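Local coordinates for DUF4848 domain-containing protein (Bacteroides thetaiotaomicron, PDB 4LB8), which is of unknown function, belongs to the DUF4848 family, is made with a signal sequence and forms a two-fold symmetric pair of chains in the crystal, at the interface of chains A and B. Sequence-based numbering; all coordinates share one arbitrary frame. Chains: chain A/B, Uncharacterized protein.

Contact 1: the interface of chains A and B. Residues chain A 67, 71, 111, 113-115, 151; chain B 180, 195, 197, 199, 208, 254.
B:Arg208 of strand 206-208 reaches into chain A and closes end-on upon the backbone carbonyl of A:Pro114, both terminal nitrogens bonding that one oxygen. NH1 stands almost in line with the carbonyl, 2.8 Å from A:Pro114 O, while NH2 meets the same atom with more tilt. NH1 also donates to the syn lone pair of A:Asp71 OD1 at 3.0 Å, a salt bridge in which carboxylate and guanidinium planes are turned 61° apart. On its other flank NH2 lies over one face of the A:Tyr115 ring, nearer one side than the middle and 3.7 Å from the centroid, a cation-pi contact. A:Ser113 CB covers one guanidinium face and B:Asn254 ND2 the opposite one, so the flat group is sandwiched as well as held at its edge. An alanine in place of B:Arg208 would probably leave the A:Asp71 carboxylate without its charged mate and open a gap beside the A:Tyr115 ring.

Farther along, B:Gln199 donates an N-H of NE2 to A:Asp111 OD1 at 2.9 Å, approaching from above the carboxylate plane, and NE2 also bonds the A:Ser113 hydroxyl. An amide suits this place because its other end, OE1, accepts from B:Lys180 NZ at 2.7 Å, which fixes which way it faces. With CG anti to the backbone N (chi1 167°), the A:Asp111 carboxylate turns OD1 to B:Gln199 and OD2 to the A:Tyr115 hydroxyl, steadying the ring that B:Arg208 meets. A water joins A:Asp71 OD1, A:Ser113 OG and B:Arg208 N. Together these polar contacts fasten helix 63-80 and the loop beyond helix 84-98 of one chain to the strands of its partner, probably supporting a dimer.

Contact 2: the interface of chains A and B. Residues chain A 108, 110-113; chain B 199, 204-206.
This is a backbone-paired interface between two copies of a DUF4848 family protein: a short parallel beta bridge joins A:Asp111 to B:Trp206 and ties a loop of chain A to the start of strand 206-208 in chain B, which would help hold the pair together if the crystal assembly is the biological one. B:Trp206 N donates to A:Thr110 O at 2.7 Å, and A:Leu112 N returns a bond to B:Trp206 O at 3.0 Å. The tryptophan is thus gripped through both polar groups of its backbone, on either side of A:Asp111.

Its indole runs alongside the A:Thr110 side chain, the two heading in a common direction, with B:Trp206 CD1 3.5 Å from A:Thr110 OG1. CG lies anti to the carbonyl carbon (chi1 -60°), which sends the ring away from the bridge with its edge toward the A:Thr110 backbone. The broad indole suits this place by adding apolar surface beside the bridge between loop and strand, and B:Trp206 CB packs 3.9 Å from A:Asp111 CA.

A:Thr110 OG1 sits between its own backbone N and carbonyl carbon (chi1 66°), from where it can turn back to A:Asp108 OD1. That oxygen also accepts from A:Thr110 N at 3.0 Å, met from above the carboxylate plane. A short polar side chain at each position lets the loop brace itself, and A:Asp108 thereby positions the residue whose carbonyl receives B:Trp206.

Beyond the bridge, the branched tip of A:Leu112 lies against the B:Phe204 carbonyl, its CD1 and CD2 each 3.7 Å from B:Phe204 O. B:Gly205, with phi 133°, carries the chain from there into the strand in a conformation that glycine adopts readily.

Contact 1: the interface of chains A and B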
HETATM    1  N   MSE A  67     -17.301 -20.027  13.635  1.00 39.09           N
HETATM    2  CA  MSE A  67     -16.239 -19.025  13.454  1.00 38.00           C
HETATM    3  C   MSE A  67     -15.462 -18.855  14.760  1.00 44.19           C
HETATM    4  O   MSE A  67     -14.231 -18.803  14.730  1.00 45.00           O
HETATM    5  CB  MSE A  67     -16.815 -17.682  12.972  1.00 39.11           C
HETATM    6  CG  MSE A  67     -15.749 -16.651  12.565  1.00 45.21           C
HETATM    7 SE   MSE A  67     -14.587 -17.235  11.112  0.75 52.35          SE
HETATM    8  CE  MSE A  67     -15.598 -16.529   9.581  1.00 47.28           C
ATOM      9  N   ASP A  71     -11.500 -19.951  14.744  1.00 47.21           N
ATOM     10  CA  ASP A  71     -10.538 -18.947  15.208  1.00 46.54           C
ATOM     11  C   ASP A  71      -9.756 -19.461  16.446  1.00 54.47           C
ATOM     12  O   ASP A  71      -8.518 -19.375  16.475  1.00 54.77           O
ATOM     13  CB  ASP A  71     -11.241 -17.600  15.485  1.00 46.30           C
ATOM     14  CG  ASP A  71     -11.502 -16.736  14.247  1.00 52.67           C
ATOM     15  OD1 ASP A  71     -10.839 -16.961  13.205  1.00 52.89           O
ATOM     16  OD2 ASP A  71     -12.302 -15.782  14.348  1.00 57.05           O
ATOM     17  N   ASP A 111      -2.142 -14.977   4.964  1.00 39.97           N
ATOM     18  CA  ASP A 111      -3.362 -14.724   5.720  1.00 38.95           C
ATOM     19  C   ASP A 111      -4.040 -16.072   5.893  1.00 41.50           C
ATOM     20  O   ASP A 111      -4.639 -16.625   4.963  1.00 38.48           O
ATOM     21  CB  ASP A 111      -4.244 -13.679   5.033  1.00 39.89           C
ATOM     22  CG  ASP A 111      -5.664 -13.566   5.557  1.00 40.87           C
ATOM     23  OD1 ASP A 111      -5.918 -14.003   6.708  1.00 38.19           O
ATOM     24  OD2 ASP A 111      -6.521 -13.045   4.820  1.00 45.72           O
ATOM     25  N   SER A 113      -6.443 -16.984   8.252  1.00 40.15           N
ATOM     26  CA  SER A 113      -7.814 -16.966   8.788  1.00 39.44           C
ATOM     27  C   SER A 113      -8.917 -17.398   7.835  1.00 42.82           C
ATOM     28  O   SER A 113      -8.944 -16.954   6.685  1.00 42.94           O
ATOM     29  CB  SER A 113      -8.154 -15.577   9.309  1.00 39.86           C
ATOM     30  OG  SER A 113      -7.498 -15.388  10.546  1.00 44.28           O
ATOM     31  N   PRO A 114      -9.890 -18.206   8.321  1.00 40.48           N
ATOM     32  CA  PRO A 114     -11.060 -18.523   7.471  1.00 39.34           C
ATOM     33  C   PRO A 114     -11.986 -17.320   7.417  1.00 41.02           C
ATOM     34  O   PRO A 114     -11.973 -16.502   8.335  1.00 40.27           O
ATOM     35  CB  PRO A 114     -11.722 -19.709   8.188  1.00 41.79           C
ATOM     36  CG  PRO A 114     -11.366 -19.543   9.620  1.00 47.36           C
ATOM     37  CD  PRO A 114     -10.040 -18.776   9.681  1.00 43.09           C
ATOM     38  N   TYR A 115     -12.778 -17.207   6.357  1.00 38.39           N
ATOM     39  CA  TYR A 115     -13.725 -16.106   6.153  1.00 37.77           C
ATOM     40  C   TYR A 115     -15.136 -16.590   5.912  1.00 41.68           C
ATOM     41  O   TYR A 115     -15.333 -17.665   5.325  1.00 41.40           O
ATOM     42  CB  TYR A 115     -13.300 -15.263   4.945  1.00 38.41           C
ATOM     43  CG  TYR A 115     -12.089 -14.408   5.209  1.00 41.53           C
ATOM     44  CD1 TYR A 115     -12.221 -13.115   5.708  1.00 42.61           C
ATOM     45  CD2 TYR A 115     -10.799 -14.889   4.962  1.00 42.26           C
ATOM     46  CE1 TYR A 115     -11.108 -12.308   5.931  1.00 40.97           C
ATOM     47  CE2 TYR A 115      -9.677 -14.101   5.213  1.00 42.62           C
ATOM     48  CZ  TYR A 115      -9.838 -12.810   5.693  1.00 50.49           C
ATOM     49  OH  TYR A 115      -8.749 -12.014   5.949  1.00 55.39           O
ATOM     50  N   ARG A 151     -14.944 -10.796  -2.833  1.00 62.15           N
ATOM     51  CA  ARG A 151     -15.081 -10.023  -1.597  1.00 62.60           C
ATOM     52  C   ARG A 151     -14.129  -8.816  -1.568  1.00 72.68           C
ATOM     53  O   ARG A 151     -14.534  -7.740  -1.124  1.00 72.60           O
ATOM     54  CB  ARG A 151     -14.834 -10.916  -0.368  1.00 59.39           C
ATOM     55  CG  ARG A 151     -15.074 -10.230   0.968  1.00 58.17           C
ATOM     56  CD  ARG A 151     -14.594 -11.086   2.108  1.00 68.07           C
ATOM     57  NE  ARG A 151     -14.657 -10.356   3.373  1.00 75.83           N
ATOM     58  CZ  ARG A 151     -13.604  -9.820   3.984  1.00 87.24           C
ATOM     59  NH1 ARG A 151     -12.388  -9.943   3.459  1.00 72.23           N
ATOM     60  NH2 ARG A 151     -13.753  -9.177   5.134  1.00 69.11           N
TER
ATOM     61  N   LYS B 180      -3.430  -5.354  11.082  1.00 32.70           N
ATOM     62  CA  LYS B 180      -4.431  -5.039  10.035  1.00 32.14           C
ATOM     63  C   LYS B 180      -5.745  -4.601  10.668  1.00 37.54           C
ATOM     64  O   LYS B 180      -6.133  -5.148  11.703  1.00 35.56           O
ATOM     65  CB  LYS B 180      -4.790  -6.266   9.142  1.00 32.65           C
ATOM     66  CG  LYS B 180      -3.730  -6.847   8.266  1.00 51.59           C
ATOM     67  CD  LYS B 180      -4.124  -8.235   7.721  1.00 61.41           C
ATOM     68  CE  LYS B 180      -5.089  -8.224   6.559  1.00 74.58           C
ATOM     69  NZ  LYS B 180      -5.227  -9.573   5.949  1.00 85.35           N
ATOM     70  N   ASN B 195     -18.758  -5.225   8.932  1.00 33.58           N
ATOM     71  CA  ASN B 195     -17.774  -6.210   9.328  1.00 33.72           C
ATOM     72  C   ASN B 195     -16.493  -5.450   9.738  1.00 37.97           C
ATOM     73  O   ASN B 195     -15.915  -4.722   8.934  1.00 36.69           O
ATOM     74  CB  ASN B 195     -17.525  -7.240   8.202  1.00 34.04           C
ATOM     75  CG  ASN B 195     -16.700  -8.472   8.556  1.00 46.72           C
ATOM     76  OD1 ASN B 195     -16.221  -9.182   7.672  1.00 49.20           O
ATOM     77  ND2 ASN B 195     -16.485  -8.766   9.829  1.00 31.82           N
ATOM     78  N   THR B 197     -12.804  -5.909  11.211  1.00 37.45           N
ATOM     79  CA  THR B 197     -11.797  -6.976  11.182  1.00 38.27           C
ATOM     80  C   THR B 197     -10.418  -6.524  11.708  1.00 41.84           C
ATOM     81  O   THR B 197     -10.043  -5.355  11.578  1.00 40.06           O
ATOM     82  CB  THR B 197     -11.646  -7.551   9.748  1.00 47.41           C
ATOM     83  OG1 THR B 197     -11.443  -6.482   8.828  1.00 53.44           O
ATOM     84  CG2 THR B 197     -12.839  -8.394   9.305  1.00 43.97           C
ATOM     85  N   GLN B 199      -6.281  -8.344  12.423  1.00 40.93           N
ATOM     86  CA  GLN B 199      -5.321  -9.432  12.413  1.00 40.82           C
ATOM     87  C   GLN B 199      -3.953  -8.952  12.890  1.00 46.61           C
ATOM     88  O   GLN B 199      -3.653  -7.761  12.813  1.00 46.08           O
ATOM     89  CB  GLN B 199      -5.212 -10.039  11.009  1.00 40.75           C
ATOM     90  CG  GLN B 199      -6.475 -10.745  10.527  1.00 41.30           C
ATOM     91  CD  GLN B 199      -6.213 -11.525   9.263  1.00 54.58           C
ATOM     92  OE1 GLN B 199      -5.790 -10.980   8.243  1.00 48.73           O
ATOM     93  NE2 GLN B 199      -6.418 -12.828   9.311  1.00 44.21           N
ATOM     94  N   ARG B 208      -6.445 -13.858  13.433  1.00 44.68           N
ATOM     95  CA  ARG B 208      -7.289 -12.897  14.143  1.00 44.99           C
ATOM     96  C   ARG B 208      -6.873 -12.720  15.615  1.00 52.13           C
ATOM     97  O   ARG B 208      -6.405 -13.665  16.259  1.00 51.48           O
ATOM     98  CB  ARG B 208      -8.764 -13.324  14.060  1.00 43.13           C
ATOM     99  CG  ARG B 208      -9.474 -12.642  12.921  1.00 46.32           C
ATOM    100  CD  ARG B 208     -10.770 -13.303  12.578  1.00 45.35           C
ATOM    101  NE  ARG B 208     -11.063 -13.129  11.154  1.00 42.51           N
ATOM    102  CZ  ARG B 208     -11.494 -14.097  10.351  1.00 46.02           C
ATOM    103  NH1 ARG B 208     -11.664 -15.328  10.814  1.00 32.35           N
ATOM    104  NH2 ARG B 208     -11.738 -13.847   9.077  1.00 37.99           N
ATOM    105  N   ASN B 254     -13.151 -10.489  14.184  1.00 44.10           N
ATOM    106  CA  ASN B 254     -14.210 -10.639  13.186  1.00 42.17           C
ATOM    107  C   ASN B 254     -15.564 -10.277  13.804  1.00 42.66           C
ATOM    108  O   ASN B 254     -16.338 -11.151  14.180  1.00 43.19           O
ATOM    109  CB  ASN B 254     -14.232 -12.041  12.554  1.00 40.52           C
ATOM    110  CG  ASN B 254     -14.995 -12.085  11.244  1.00 61.39           C
ATOM    111  OD1 ASN B 254     -15.187 -11.072  10.553  1.00 45.38           O
ATOM    112  ND2 ASN B 254     -15.457 -13.261  10.874  1.00 62.84           N
TER
HETATM  113  O   HOH W   1      -8.217 -16.414  12.931  0.50 17.06           O

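Contact 2: the interface of chains A and B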
ATOM      1  N   ASP A 108      -3.543 -13.415  -0.634  1.00 50.91           N
ATOM      2  CA  ASP A 108      -2.393 -13.479   0.275  1.00 48.94           C
ATOM      3  C   ASP A 108      -2.401 -14.807   1.059  1.00 50.65           C
ATOM      4  O   ASP A 108      -3.236 -15.006   1.950  1.00 50.98           O
ATOM      5  CB  ASP A 108      -2.411 -12.263   1.213  1.00 49.61           C
ATOM      6  CG  ASP A 108      -1.265 -12.151   2.195  1.00 57.36           C
ATOM      7  OD1 ASP A 108      -0.366 -13.027   2.169  1.00 57.16           O
ATOM      8  OD2 ASP A 108      -1.270 -11.191   3.004  1.00 63.02           O
ATOM      9  N   THR A 110      -0.273 -15.783   3.264  1.00 41.21           N
ATOM     10  CA  THR A 110       0.226 -15.579   4.631  1.00 40.97           C
ATOM     11  C   THR A 110      -0.960 -15.267   5.557  1.00 44.85           C
ATOM     12  O   THR A 110      -0.815 -15.308   6.786  1.00 45.21           O
ATOM     13  CB  THR A 110       1.328 -14.508   4.699  1.00 45.86           C
ATOM     14  OG1 THR A 110       0.794 -13.231   4.366  1.00 43.33           O
ATOM     15  CG2 THR A 110       2.517 -14.835   3.806  1.00 41.15           C
ATOM     16  N   ASP A 111      -2.142 -14.977   4.964  1.00 39.97           N
ATOM     17  CA  ASP A 111      -3.362 -14.724   5.720  1.00 38.95           C
ATOM     18  C   ASP A 111      -4.040 -16.072   5.893  1.00 41.50           C
ATOM     19  O   ASP A 111      -4.639 -16.625   4.963  1.00 38.48           O
ATOM     20  CB  ASP A 111      -4.244 -13.679   5.033  1.00 39.89           C
ATOM     21  CG  ASP A 111      -5.664 -13.566   5.557  1.00 40.87           C
ATOM     22  OD1 ASP A 111      -5.918 -14.003   6.708  1.00 38.19           O
ATOM     23  OD2 ASP A 111      -6.521 -13.045   4.820  1.00 45.72           O
ATOM     24  N   LEU A 112      -3.908 -16.595   7.118  1.00 39.24           N
ATOM     25  CA  LEU A 112      -4.317 -17.923   7.545  1.00 38.45           C
ATOM     26  C   LEU A 112      -5.758 -18.087   7.897  1.00 41.95           C
ATOM     27  O   LEU A 112      -6.217 -19.231   7.949  1.00 41.09           O
ATOM     28  CB  LEU A 112      -3.515 -18.299   8.796  1.00 38.56           C
ATOM     29  CG  LEU A 112      -2.029 -18.249   8.705  1.00 41.69           C
ATOM     30  CD1 LEU A 112      -1.445 -18.632  10.007  1.00 42.93           C
ATOM     31  CD2 LEU A 112      -1.508 -19.149   7.587  1.00 41.96           C
ATOM     32  N   SER A 113      -6.443 -16.984   8.252  1.00 40.15           N
ATOM     33  CA  SER A 113      -7.814 -16.966   8.788  1.00 39.44           C
ATOM     34  C   SER A 113      -8.917 -17.398   7.835  1.00 42.82           C
ATOM     35  O   SER A 113      -8.944 -16.954   6.685  1.00 42.94           O
ATOM     36  CB  SER A 113      -8.154 -15.577   9.309  1.00 39.86           C
ATOM     37  OG  SER A 113      -7.498 -15.388  10.546  1.00 44.28           O
TER
ATOM     38  N   GLN B 199      -6.281  -8.344  12.423  1.00 40.93           N
ATOM     39  CA  GLN B 199      -5.321  -9.432  12.413  1.00 40.82           C
ATOM     40  C   GLN B 199      -3.953  -8.952  12.890  1.00 46.61           C
ATOM     41  O   GLN B 199      -3.653  -7.761  12.813  1.00 46.08           O
ATOM     42  CB  GLN B 199      -5.212 -10.039  11.009  1.00 40.75           C
ATOM     43  CG  GLN B 199      -6.475 -10.745  10.527  1.00 41.30           C
ATOM     44  CD  GLN B 199      -6.213 -11.525   9.263  1.00 54.58           C
ATOM     45  OE1 GLN B 199      -5.790 -10.980   8.243  1.00 48.73           O
ATOM     46  NE2 GLN B 199      -6.418 -12.828   9.311  1.00 44.21           N
ATOM     47  N   PHE B 204       3.717 -17.826  11.684  1.00 53.99           N
ATOM     48  CA  PHE B 204       3.158 -18.614  10.595  1.00 53.56           C
ATOM     49  C   PHE B 204       2.317 -17.789   9.640  1.00 55.63           C
ATOM     50  O   PHE B 204       1.909 -18.302   8.602  1.00 56.15           O
ATOM     51  CB  PHE B 204       2.325 -19.770  11.179  1.00 56.65           C
ATOM     52  CG  PHE B 204       3.168 -20.698  12.023  1.00 59.92           C
ATOM     53  CD1 PHE B 204       4.158 -21.485  11.443  1.00 63.24           C
ATOM     54  CD2 PHE B 204       3.026 -20.729  13.404  1.00 62.87           C
ATOM     55  CE1 PHE B 204       4.982 -22.295  12.231  1.00 65.97           C
ATOM     56  CE2 PHE B 204       3.843 -21.546  14.189  1.00 67.49           C
ATOM     57  CZ  PHE B 204       4.817 -22.322  13.598  1.00 66.28           C
ATOM     58  N   GLY B 205       2.063 -16.535   9.999  1.00 49.34           N
ATOM     59  CA  GLY B 205       1.277 -15.614   9.201  1.00 46.74           C
ATOM     60  C   GLY B 205       0.232 -14.856   9.982  1.00 49.94           C
ATOM     61  O   GLY B 205       0.285 -14.800  11.212  1.00 50.00           O
ATOM     62  N   TRP B 206      -0.735 -14.271   9.255  1.00 45.54           N
ATOM     63  CA  TRP B 206      -1.830 -13.482   9.812  1.00 43.91           C
ATOM     64  C   TRP B 206      -2.937 -14.366  10.367  1.00 46.64           C
ATOM     65  O   TRP B 206      -3.375 -15.331   9.741  1.00 47.34           O
ATOM     66  CB  TRP B 206      -2.393 -12.518   8.767  1.00 41.38           C
ATOM     67  CG  TRP B 206      -1.369 -11.549   8.270  1.00 41.66           C
ATOM     68  CD1 TRP B 206      -0.546 -11.706   7.196  1.00 44.69           C
ATOM     69  CD2 TRP B 206      -1.084 -10.254   8.810  1.00 41.04           C
ATOM     70  NE1 TRP B 206       0.254 -10.592   7.043  1.00 44.30           N
ATOM     71  CE2 TRP B 206      -0.056  -9.685   8.019  1.00 45.53           C
ATOM     72  CE3 TRP B 206      -1.594  -9.517   9.890  1.00 41.91           C
ATOM     73  CZ2 TRP B 206       0.495  -8.425   8.295  1.00 44.37           C
ATOM     74  CZ3 TRP B 206      -1.065  -8.257  10.146  1.00 43.39           C
ATOM     75  CH2 TRP B 206      -0.033  -7.724   9.354  1.00 43.78           C
TER

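The centres of the C-alpha atoms of contact 1 and contact 2 lie about 9 Å apart, and the contacts share A:Asp111, A:Ser113 and B:Gln199, so they form neighbouring parts of one continuous surface. In contact 1 side chains of chain B hold the loop of chain A, one of them at a backbone carbonyl; in contact 2 it is held mainly through its backbone. A:Asp111 offers its carboxylate to B:Gln199 and is also the bridge residue, bonded through its neighbours' backbones, while strand 206-208 serves both contacts. Because the interface is two-fold symmetric, each contact has a twin with the chains exchanged.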